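Side-chain contacts in CG14216 (Drosophila melanogaster, PDB 3P9Y), which removes phosphate from phosphoserine in the C-terminal domain repeats of RNA polymerase II, with the following proline in cis, and probably acts in RNA processing and termination: residues L141-V146 with T160-M165; D175-I180 with I191-L196; K75-Y80 with G84-L89. The protein carries 2 engineered substitutions. All coordinates share one frame; numbering follows the deposited sequence.

Contact 1: L141-V146 with T160-M165; sequences LNVDVV and TDMINM
Met-162 of helix 149-167 drives the end of its side chain into the angle between Leu-141 and Val-143, two alternate residues of segment 141-146. Its first two side-chain torsions are extended, with CG opposite the backbone N (chi1 -177°), and carry the sulfur straight out from the helix; the bend at chi3 (71°) then turns the terminal methyl CE aside. Sulfur and methyl are thus both offered to the two residues.

The two partners receive this hook differently. Val-143 meets it tip to tip: its CG2 methyl lies 3.8 Å from Met-162 SD and equally close to CE, so one methyl of the valine touches both atoms. That branch lies beside its own backbone N, while CG1 takes the position anti to it. Leu-141 instead crosses the methionine at a slant, the two chains running neither alongside nor end on. Its CD1 is 3.8 Å from Met-162 CE and only a little farther from SD, and its CB also approaches the methyl. CE therefore rests against both residues, while the sulfur sits nearer the valine. The contact is wholly apolar and buried, and its spacings are ordinary van der Waals ones. It is also slender, with 135 Å² of surface buried; a single methionine spans backbones whose nearest CA atoms, those of Val-143 and Met-162, are 9.4 Å apart.

Around this junction, Met-162 also touches Val-113 of the adjacent strand 111-114 and Phe-183 of helix 172-187, while Leu-141 packs on Ile-111 and Ile-180. Backbone bonds join Leu-141 and Val-143 to strand 111-114, and helix 149-167 packs on these strands, next to helix 172-187.

Contact 2: D175-I180 with I191-L196; sequences DIDELI and ILHSVL
Ile-180 and His-193 make a CH-pi contact: the methyl CD1 of the isoleucine stands over one face of the imidazole, 3.7 Å from the ring centroid and offset toward the CG-ND1 rim. The two side chains cross at about a right angle. Ile-176 comes to the same ring obliquely, its CG2 4.0 Å from His-193 CE1.

Apolar contact continues at Ile-191, where Ile-180 CG2 lies 3.9 Å from Ile-191 CB. With CG2 anti to the backbone N and CG1 beside it (chi1 -74°), Ile-180 presents CG2 to the isoleucine and CD1 to the histidine.

The polar link runs through water. Asp-177 OD1 lies near the plane of the imidazole at its edge, 3.6 Å from His-193 ND1, with carboxylate and ring planes 66° apart. A water donates to Asp-177 OD1 (2.7 Å) and is hydrogen-bonded to His-193 ND1 (3.0 Å). NE2 is hydrogen-bonded to His-139 ND1, so both ring nitrogens have partners, which should fix the ring's rotation.

The axes of 175-180 and 192-196 run nearly antiparallel. Strand 192-197, an edge strand of the sheet, pairs antiparallel with strand 137-142; Ile-176 and Ile-191 also touch helix 149-167.

Contact 3: K75-Y80 with G84-L89; sequences KDKEFY and GLLHML
Tyr-80 O points at the start of the next helix and accepts a hydrogen bond from Leu-86 N. The bond is 3.0 Å long and nearly straight (163° at the hydrogen). Around it the packing is close. Leu-86 packs against the same oxygen, CG 3.4 Å from Tyr-80 O, and its CG also meets Tyr-80 CB. Tyr-80 CG lies beside its backbone N and anti to the carbonyl carbon (chi1 -69°), which brings the ring to Leu-85. That leucine takes the ring from its edge: its CD1 lies near the ring plane, 3.6 Å from Tyr-80 CD1. The phenol OH is hydrogen-bonded to Asn-57, and the neighbouring Phe-79 places CD2 over the centre of one face.

The outer side is thinner. Exposed Lys-77 comes nearest with its backbone, O 3.7 Å from Leu-86 CD1; of its side chain, CG meets the same methyl at 4.2 Å. A water accepts from His-87 N at 3.0 Å and donates a weak bond to Tyr-80 O.

Gly-84, with positive phi, is the first residue to leave helical geometry after helix 65-82 and the N-cap of helix 85-95. The short segments meet at 96°, a right-angled corner of two consecutive helices that borders the peptide site: Leu-85 and Met-88 pack on apolar side chains of the bound phosphopeptide.

In the fold
Contact 3 comes first along the chain, followed by contact 1 and then contact 2, each closing before the next opens. Contacts 1 and 2 are neighbours, their centres 11 Å apart; they share the five-stranded mixed sheet through adjacent strands 137-142 and 192-197, and the successive helices 149-167 and 172-187 lie against it. Leu-141 packs on both Ile-180 and His-193, merging the two into one core. Contact 3 belongs to helices 65-82 and 85-95, with its centre 28 Å from that of contact 1 and 38 Å from that of contact 2. The low-molecular-weight tyrosine phosphatase-like core thus holds two contacts, while the third lies on the opposite side of the chain's centre from contact 2, where it touches the bound peptide.

Contact 1: L141-V146 with T160-M165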
loop_
_atom_site.group_PDB
_atom_site.type_symbol
_atom_site.label_atom_id
_atom_site.label_comp_id
_atom_site.label_asym_id
_atom_site.label_seq_id
_atom_site.Cartn_x
_atom_site.Cartn_y
_atom_site.Cartn_z
ATOM N N LEU A 141 6.924 7.037 4.567
ATOM C CA LEU A 141 6.182 8.224 4.168
ATOM C C LEU A 141 4.692 7.936 4.218
ATOM O O LEU A 141 4.233 6.943 3.654
ATOM C CB LEU A 141 6.563 8.618 2.742
ATOM C CG LEU A 141 8.050 8.853 2.481
ATOM C CD1 LEU A 141 8.328 8.914 0.984
ATOM C CD2 LEU A 141 8.514 10.130 3.176
ATOM N N ASN A 142 3.929 8.792 4.890
ATOM C CA ASN A 142 2.485 8.621 4.932
ATOM C C ASN A 142 1.794 9.611 4.025
ATOM O O ASN A 142 2.031 10.813 4.106
ATOM C CB ASN A 142 1.932 8.790 6.345
ATOM C CG ASN A 142 0.444 8.496 6.415
ATOM O OD1 ASN A 142 0.023 7.337 6.390
ATOM N ND2 ASN A 142 -0.361 9.546 6.485
ATOM N N VAL A 143 0.935 9.086 3.161
ATOM C CA VAL A 143 0.108 9.895 2.288
ATOM C C VAL A 143 -1.331 9.423 2.464
ATOM O O VAL A 143 -1.677 8.316 2.067
ATOM C CB VAL A 143 0.516 9.734 0.818
ATOM C CG1 VAL A 143 -0.380 10.582 -0.070
ATOM C CG2 VAL A 143 1.982 10.117 0.621
ATOM N N ASP A 144 -2.166 10.265 3.066
ATOM C CA ASP A 144 -3.544 9.891 3.366
ATOM C C ASP A 144 -4.340 9.543 2.119
ATOM O O ASP A 144 -4.425 10.336 1.182
ATOM C CB ASP A 144 -4.247 11.018 4.112
ATOM C CG ASP A 144 -3.820 11.100 5.556
ATOM O OD1 ASP A 144 -3.332 10.079 6.090
ATOM O OD2 ASP A 144 -3.978 12.180 6.162
ATOM N N VAL A 145 -4.922 8.350 2.131
ATOM C CA VAL A 145 -5.815 7.901 1.072
ATOM C C VAL A 145 -7.148 7.492 1.691
ATOM O O VAL A 145 -7.203 6.588 2.522
ATOM C CB VAL A 145 -5.236 6.688 0.323
ATOM C CG1 VAL A 145 -6.149 6.293 -0.833
ATOM C CG2 VAL A 145 -3.818 6.986 -0.189
ATOM N N VAL A 146 -8.221 8.160 1.287
ATOM C CA VAL A 146 -9.554 7.817 1.764
ATOM C C VAL A 146 -9.914 6.417 1.276
ATOM O O VAL A 146 -9.603 6.047 0.142
ATOM C CB VAL A 146 -10.588 8.851 1.296
ATOM C CG1 VAL A 146 -12.002 8.421 1.686
ATOM C CG2 VAL A 146 -10.253 10.215 1.885
ATOM N N THR A 160 2.236 7.791 -6.734
ATOM C CA THR A 160 3.139 7.530 -7.844
ATOM C C THR A 160 3.892 8.800 -8.234
ATOM O O THR A 160 5.084 8.747 -8.515
ATOM C CB THR A 160 2.394 6.958 -9.062
ATOM O OG1 THR A 160 1.836 5.684 -8.721
ATOM C CG2 THR A 160 3.346 6.782 -10.233
ATOM N N ASP A 161 3.206 9.939 -8.244
ATOM C CA ASP A 161 3.876 11.214 -8.488
ATOM C C ASP A 161 4.973 11.440 -7.456
ATOM O O ASP A 161 6.058 11.922 -7.786
ATOM C CB ASP A 161 2.889 12.378 -8.431
ATOM C CG ASP A 161 1.928 12.390 -9.602
ATOM O OD1 ASP A 161 2.274 11.851 -10.675
ATOM O OD2 ASP A 161 0.826 12.949 -9.448
ATOM N N MET A 162 4.687 11.093 -6.207
ATOM C CA MET A 162 5.657 11.284 -5.137
ATOM C C MET A 162 6.883 10.397 -5.346
ATOM O O MET A 162 8.015 10.857 -5.226
ATOM C CB MET A 162 5.031 10.977 -3.783
ATOM C CG MET A 162 5.984 11.225 -2.635
ATOM S SD MET A 162 5.270 10.863 -1.024
ATOM C CE MET A 162 5.189 9.073 -1.074
ATOM N N ILE A 163 6.655 9.123 -5.656
ATOM C CA ILE A 163 7.753 8.177 -5.835
ATOM C C ILE A 163 8.570 8.553 -7.068
ATOM O O ILE A 163 9.790 8.488 -7.058
ATOM C CB ILE A 163 7.248 6.727 -5.977
ATOM C CG1 ILE A 163 6.484 6.291 -4.720
ATOM C CG2 ILE A 163 8.417 5.784 -6.244
ATOM C CD1 ILE A 163 7.354 6.121 -3.482
ATOM N N ASN A 164 7.883 8.952 -8.131
ATOM C CA ASN A 164 8.548 9.392 -9.345
ATOM C C ASN A 164 9.519 10.533 -9.048
ATOM O O ASN A 164 10.642 10.540 -9.539
ATOM C CB ASN A 164 7.513 9.828 -10.382
ATOM C CG ASN A 164 8.117 10.046 -11.748
ATOM O OD1 ASN A 164 8.751 9.148 -12.315
ATOM N ND2 ASN A 164 7.924 11.246 -12.295
ATOM N N MET A 165 9.081 11.483 -8.227
ATOM C CA MET A 165 9.900 12.631 -7.855
ATOM C C MET A 165 11.163 12.175 -7.118
ATOM O O MET A 165 12.279 12.611 -7.418
ATOM C CB MET A 165 9.084 13.583 -6.970
ATOM C CG MET A 165 9.888 14.724 -6.345
ATOM S SD MET A 165 8.928 15.700 -5.154
ATOM C CE MET A 165 8.547 14.451 -3.930
#

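Contact 2: D175-I180 with I191-L196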
loop_
_atom_site.group_PDB
_atom_site.type_symbol
_atom_site.label_atom_id
_atom_site.label_comp_id
_atom_site.label_asym_id
_atom_site.label_seq_id
_atom_site.Cartn_x
_atom_site.Cartn_y
_atom_site.Cartn_z
ATOM N N ASP A 175 18.393 14.681 -0.201
ATOM C CA ASP A 175 17.426 15.462 -0.976
ATOM C C ASP A 175 16.008 15.346 -0.426
ATOM O O ASP A 175 15.177 16.218 -0.654
ATOM C CB ASP A 175 17.380 14.969 -2.430
ATOM C CG ASP A 175 18.536 15.476 -3.267
ATOM O OD1 ASP A 175 19.340 16.283 -2.764
ATOM O OD2 ASP A 175 18.633 15.065 -4.440
ATOM N N ILE A 176 15.725 14.259 0.277
ATOM C CA ILE A 176 14.344 13.866 0.497
ATOM C C ILE A 176 13.580 14.869 1.360
ATOM O O ILE A 176 12.422 15.141 1.088
ATOM C CB ILE A 176 14.232 12.455 1.084
ATOM C CG1 ILE A 176 12.780 11.972 0.997
ATOM C CG2 ILE A 176 14.747 12.434 2.513
ATOM C CD1 ILE A 176 12.591 10.513 1.384
ATOM N N ASP A 177 14.217 15.427 2.382
ATOM C CA ASP A 177 13.534 16.397 3.232
ATOM C C ASP A 177 13.020 17.558 2.386
ATOM O O ASP A 177 11.862 17.952 2.500
ATOM C CB ASP A 177 14.459 16.911 4.342
ATOM C CG ASP A 177 14.690 15.878 5.435
ATOM O OD1 ASP A 177 13.832 14.993 5.617
ATOM O OD2 ASP A 177 15.732 15.951 6.121
ATOM N N GLU A 178 13.876 18.104 1.530
ATOM C CA GLU A 178 13.482 19.244 0.718
ATOM C C GLU A 178 12.421 18.844 -0.307
ATOM O O GLU A 178 11.517 19.620 -0.583
ATOM C CB GLU A 178 14.690 19.878 0.021
ATOM C CG GLU A 178 15.607 20.665 0.963
ATOM C CD GLU A 178 16.644 21.498 0.217
ATOM O OE1 GLU A 178 16.766 21.342 -1.019
ATOM O OE2 GLU A 178 17.337 22.313 0.868
ATOM N N LEU A 179 12.532 17.637 -0.863
ATOM C CA LEU A 179 11.569 17.164 -1.861
ATOM C C LEU A 179 10.188 16.959 -1.237
ATOM O O LEU A 179 9.171 17.238 -1.861
ATOM C CB LEU A 179 12.039 15.859 -2.505
ATOM C CG LEU A 179 13.277 15.950 -3.400
ATOM C CD1 LEU A 179 13.710 14.560 -3.822
ATOM C CD2 LEU A 179 13.012 16.842 -4.617
ATOM N N ILE A 180 10.160 16.470 -0.003
ATOM C CA ILE A 180 8.902 16.269 0.701
ATOM C C ILE A 180 8.199 17.608 0.898
ATOM O O ILE A 180 7.004 17.725 0.660
ATOM C CB ILE A 180 9.118 15.606 2.073
ATOM C CG1 ILE A 180 9.462 14.124 1.895
ATOM C CG2 ILE A 180 7.864 15.751 2.951
ATOM C CD1 ILE A 180 9.870 13.438 3.188
ATOM N N ILE A 191 2.681 15.165 4.353
ATOM C CA ILE A 191 3.353 13.883 4.332
ATOM C C ILE A 191 4.022 13.674 5.682
ATOM O O ILE A 191 4.758 14.544 6.152
ATOM C CB ILE A 191 4.429 13.846 3.234
ATOM C CG1 ILE A 191 3.792 14.044 1.855
ATOM C CG2 ILE A 191 5.199 12.524 3.281
ATOM C CD1 ILE A 191 4.797 14.092 0.730
ATOM N N LEU A 192 3.758 12.537 6.320
ATOM C CA LEU A 192 4.471 12.183 7.541
ATOM C C LEU A 192 5.728 11.432 7.123
ATOM O O LEU A 192 5.677 10.581 6.235
ATOM C CB LEU A 192 3.610 11.304 8.457
ATOM C CG LEU A 192 2.176 11.783 8.708
ATOM C CD1 LEU A 192 1.443 10.799 9.607
ATOM C CD2 LEU A 192 2.158 13.184 9.320
ATOM N N HIS A 193 6.853 11.741 7.756
ATOM C CA HIS A 193 8.120 11.141 7.365
ATOM C C HIS A 193 8.945 10.695 8.565
ATOM O O HIS A 193 9.115 11.444 9.527
ATOM C CB HIS A 193 8.936 12.122 6.533
ATOM C CG HIS A 193 10.286 11.601 6.148
ATOM N ND1 HIS A 193 11.413 12.395 6.113
ATOM C CD2 HIS A 193 10.687 10.363 5.779
ATOM C CE1 HIS A 193 12.448 11.669 5.736
ATOM N NE2 HIS A 193 12.036 10.432 5.529
ATOM N N SER A 194 9.440 9.463 8.498
ATOM C CA SER A 194 10.391 8.957 9.477
ATOM C C SER A 194 11.507 8.237 8.742
ATOM O O SER A 194 11.270 7.604 7.711
ATOM C CB SER A 194 9.714 7.986 10.445
ATOM O OG SER A 194 8.743 8.646 11.233
ATOM N N VAL A 195 12.722 8.346 9.267
ATOM C CA VAL A 195 13.835 7.550 8.772
ATOM C C VAL A 195 14.139 6.450 9.776
ATOM O O VAL A 195 14.482 6.727 10.925
ATOM C CB VAL A 195 15.102 8.393 8.573
ATOM C CG1 VAL A 195 16.181 7.562 7.904
ATOM C CG2 VAL A 195 14.794 9.637 7.751
ATOM N N LEU A 196 14.008 5.204 9.342
ATOM C CA LEU A 196 14.336 4.063 10.184
ATOM C C LEU A 196 15.492 3.299 9.557
ATOM O O LEU A 196 15.979 3.669 8.492
ATOM C CB LEU A 196 13.113 3.171 10.353
ATOM C CG LEU A 196 11.949 3.915 11.010
ATOM C CD1 LEU A 196 10.625 3.231 10.730
ATOM C CD2 LEU A 196 12.188 4.047 12.507
HETATM O O HOH W 1 11.267 15.415 6.325
#

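Contact 3: K75-Y80 with G84-L89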
loop_
_atom_site.group_PDB
_atom_site.type_symbol
_atom_site.label_atom_id
_atom_site.label_comp_id
_atom_site.label_asym_id
_atom_site.label_seq_id
_atom_site.Cartn_x
_atom_site.Cartn_y
_atom_site.Cartn_z
ATOM N N LYS A 75 -21.954 -16.448 -1.447
ATOM C CA LYS A 75 -22.771 -15.743 -0.464
ATOM C C LYS A 75 -23.880 -14.973 -1.165
ATOM O O LYS A 75 -25.058 -15.150 -0.862
ATOM C CB LYS A 75 -21.922 -14.773 0.362
ATOM C CG LYS A 75 -21.273 -15.390 1.593
ATOM C CD LYS A 75 -20.549 -14.331 2.416
ATOM C CE LYS A 75 -20.197 -14.834 3.809
ATOM N NZ LYS A 75 -19.316 -16.032 3.781
ATOM N N ASP A 76 -23.490 -14.115 -2.101
ATOM C CA ASP A 76 -24.436 -13.295 -2.847
ATOM C C ASP A 76 -23.696 -12.588 -3.977
ATOM O O ASP A 76 -23.273 -11.440 -3.835
ATOM C CB ASP A 76 -25.104 -12.273 -1.927
ATOM C CG ASP A 76 -26.182 -11.470 -2.631
ATOM O OD1 ASP A 76 -26.224 -11.488 -3.878
ATOM O OD2 ASP A 76 -26.992 -10.821 -1.935
ATOM N N LYS A 77 -23.544 -13.291 -5.096
ATOM C CA LYS A 77 -22.774 -12.805 -6.233
ATOM C C LYS A 77 -23.187 -11.400 -6.658
ATOM O O LYS A 77 -22.339 -10.540 -6.896
ATOM C CB LYS A 77 -22.931 -13.766 -7.411
ATOM C CG LYS A 77 -21.997 -13.485 -8.575
ATOM C CD LYS A 77 -22.146 -14.531 -9.671
ATOM C CE LYS A 77 -23.452 -14.363 -10.433
ATOM N NZ LYS A 77 -23.481 -13.098 -11.221
ATOM N N GLU A 78 -24.492 -11.164 -6.747
ATOM C CA GLU A 78 -24.997 -9.897 -7.260
ATOM C C GLU A 78 -24.654 -8.728 -6.339
ATOM O O GLU A 78 -24.313 -7.644 -6.808
ATOM C CB GLU A 78 -26.510 -9.964 -7.460
ATOM C CG GLU A 78 -27.049 -8.849 -8.337
ATOM C CD GLU A 78 -28.200 -8.099 -7.696
ATOM O OE1 GLU A 78 -28.280 -6.867 -7.883
ATOM O OE2 GLU A 78 -29.021 -8.740 -7.003
ATOM N N PHE A 79 -24.749 -8.952 -5.031
ATOM C CA PHE A 79 -24.483 -7.903 -4.054
ATOM C C PHE A 79 -23.013 -7.502 -4.081
ATOM O O PHE A 79 -22.680 -6.320 -4.052
ATOM C CB PHE A 79 -24.860 -8.373 -2.647
ATOM C CG PHE A 79 -24.570 -7.361 -1.573
ATOM C CD1 PHE A 79 -25.432 -6.298 -1.352
ATOM C CD2 PHE A 79 -23.442 -7.476 -0.776
ATOM C CE1 PHE A 79 -25.173 -5.367 -0.363
ATOM C CE2 PHE A 79 -23.176 -6.547 0.215
ATOM C CZ PHE A 79 -24.045 -5.491 0.421
ATOM N N TYR A 80 -22.136 -8.493 -4.146
ATOM C CA TYR A 80 -20.706 -8.224 -4.115
ATOM C C TYR A 80 -20.172 -7.821 -5.484
ATOM O O TYR A 80 -19.000 -7.478 -5.621
ATOM C CB TYR A 80 -19.954 -9.426 -3.546
ATOM C CG TYR A 80 -20.231 -9.611 -2.073
ATOM C CD1 TYR A 80 -19.767 -8.688 -1.145
ATOM C CD2 TYR A 80 -20.977 -10.686 -1.612
ATOM C CE1 TYR A 80 -20.023 -8.836 0.203
ATOM C CE2 TYR A 80 -21.238 -10.846 -0.263
ATOM C CZ TYR A 80 -20.759 -9.916 0.638
ATOM O OH TYR A 80 -21.013 -10.066 1.981
ATOM N N GLY A 84 -18.726 -3.697 -5.722
ATOM C CA GLY A 84 -17.389 -3.616 -6.287
ATOM C C GLY A 84 -16.342 -4.582 -5.755
ATOM O O GLY A 84 -15.215 -4.594 -6.249
ATOM N N LEU A 85 -16.697 -5.398 -4.767
ATOM C CA LEU A 85 -15.715 -6.258 -4.109
ATOM C C LEU A 85 -15.170 -7.361 -5.013
ATOM O O LEU A 85 -13.995 -7.698 -4.935
ATOM C CB LEU A 85 -16.296 -6.875 -2.835
ATOM C CG LEU A 85 -16.757 -5.895 -1.752
ATOM C CD1 LEU A 85 -16.913 -6.616 -0.420
ATOM C CD2 LEU A 85 -15.787 -4.735 -1.611
ATOM N N LEU A 86 -16.011 -7.934 -5.866
ATOM C CA LEU A 86 -15.556 -9.008 -6.743
ATOM C C LEU A 86 -14.543 -8.490 -7.764
ATOM O O LEU A 86 -13.558 -9.161 -8.059
ATOM C CB LEU A 86 -16.737 -9.690 -7.438
ATOM C CG LEU A 86 -17.644 -10.513 -6.511
ATOM C CD1 LEU A 86 -18.704 -11.259 -7.304
ATOM C CD2 LEU A 86 -16.825 -11.490 -5.675
ATOM N N HIS A 87 -14.770 -7.290 -8.287
ATOM C CA HIS A 87 -13.814 -6.701 -9.217
ATOM C C HIS A 87 -12.509 -6.381 -8.498
ATOM O O HIS A 87 -11.429 -6.628 -9.026
ATOM C CB HIS A 87 -14.363 -5.434 -9.869
ATOM C CG HIS A 87 -13.341 -4.690 -10.672
ATOM N ND1 HIS A 87 -12.734 -5.232 -11.784
ATOM C CD2 HIS A 87 -12.804 -3.457 -10.515
ATOM C CE1 HIS A 87 -11.874 -4.362 -12.284
ATOM N NE2 HIS A 87 -11.899 -3.276 -11.532
ATOM N N MET A 88 -12.611 -5.836 -7.291
ATOM C CA MET A 88 -11.427 -5.538 -6.496
ATOM C C MET A 88 -10.608 -6.804 -6.277
ATOM O O MET A 88 -9.393 -6.803 -6.451
ATOM C CB MET A 88 -11.818 -4.930 -5.145
ATOM C CG MET A 88 -10.638 -4.675 -4.215
ATOM S SD MET A 88 -11.139 -3.935 -2.642
ATOM C CE MET A 88 -11.777 -2.360 -3.207
ATOM N N LEU A 89 -11.283 -7.883 -5.896
ATOM C CA LEU A 89 -10.615 -9.139 -5.599
ATOM C C LEU A 89 -10.008 -9.739 -6.863
ATOM O O LEU A 89 -8.960 -10.376 -6.816
ATOM C CB LEU A 89 -11.599 -10.122 -4.957
ATOM C CG LEU A 89 -11.975 -9.779 -3.511
ATOM C CD1 LEU A 89 -13.335 -10.353 -3.140
ATOM C CD2 LEU A 89 -10.892 -10.255 -2.543
HETATM O O HOH W 2 -17.554 -6.089 -8.299
#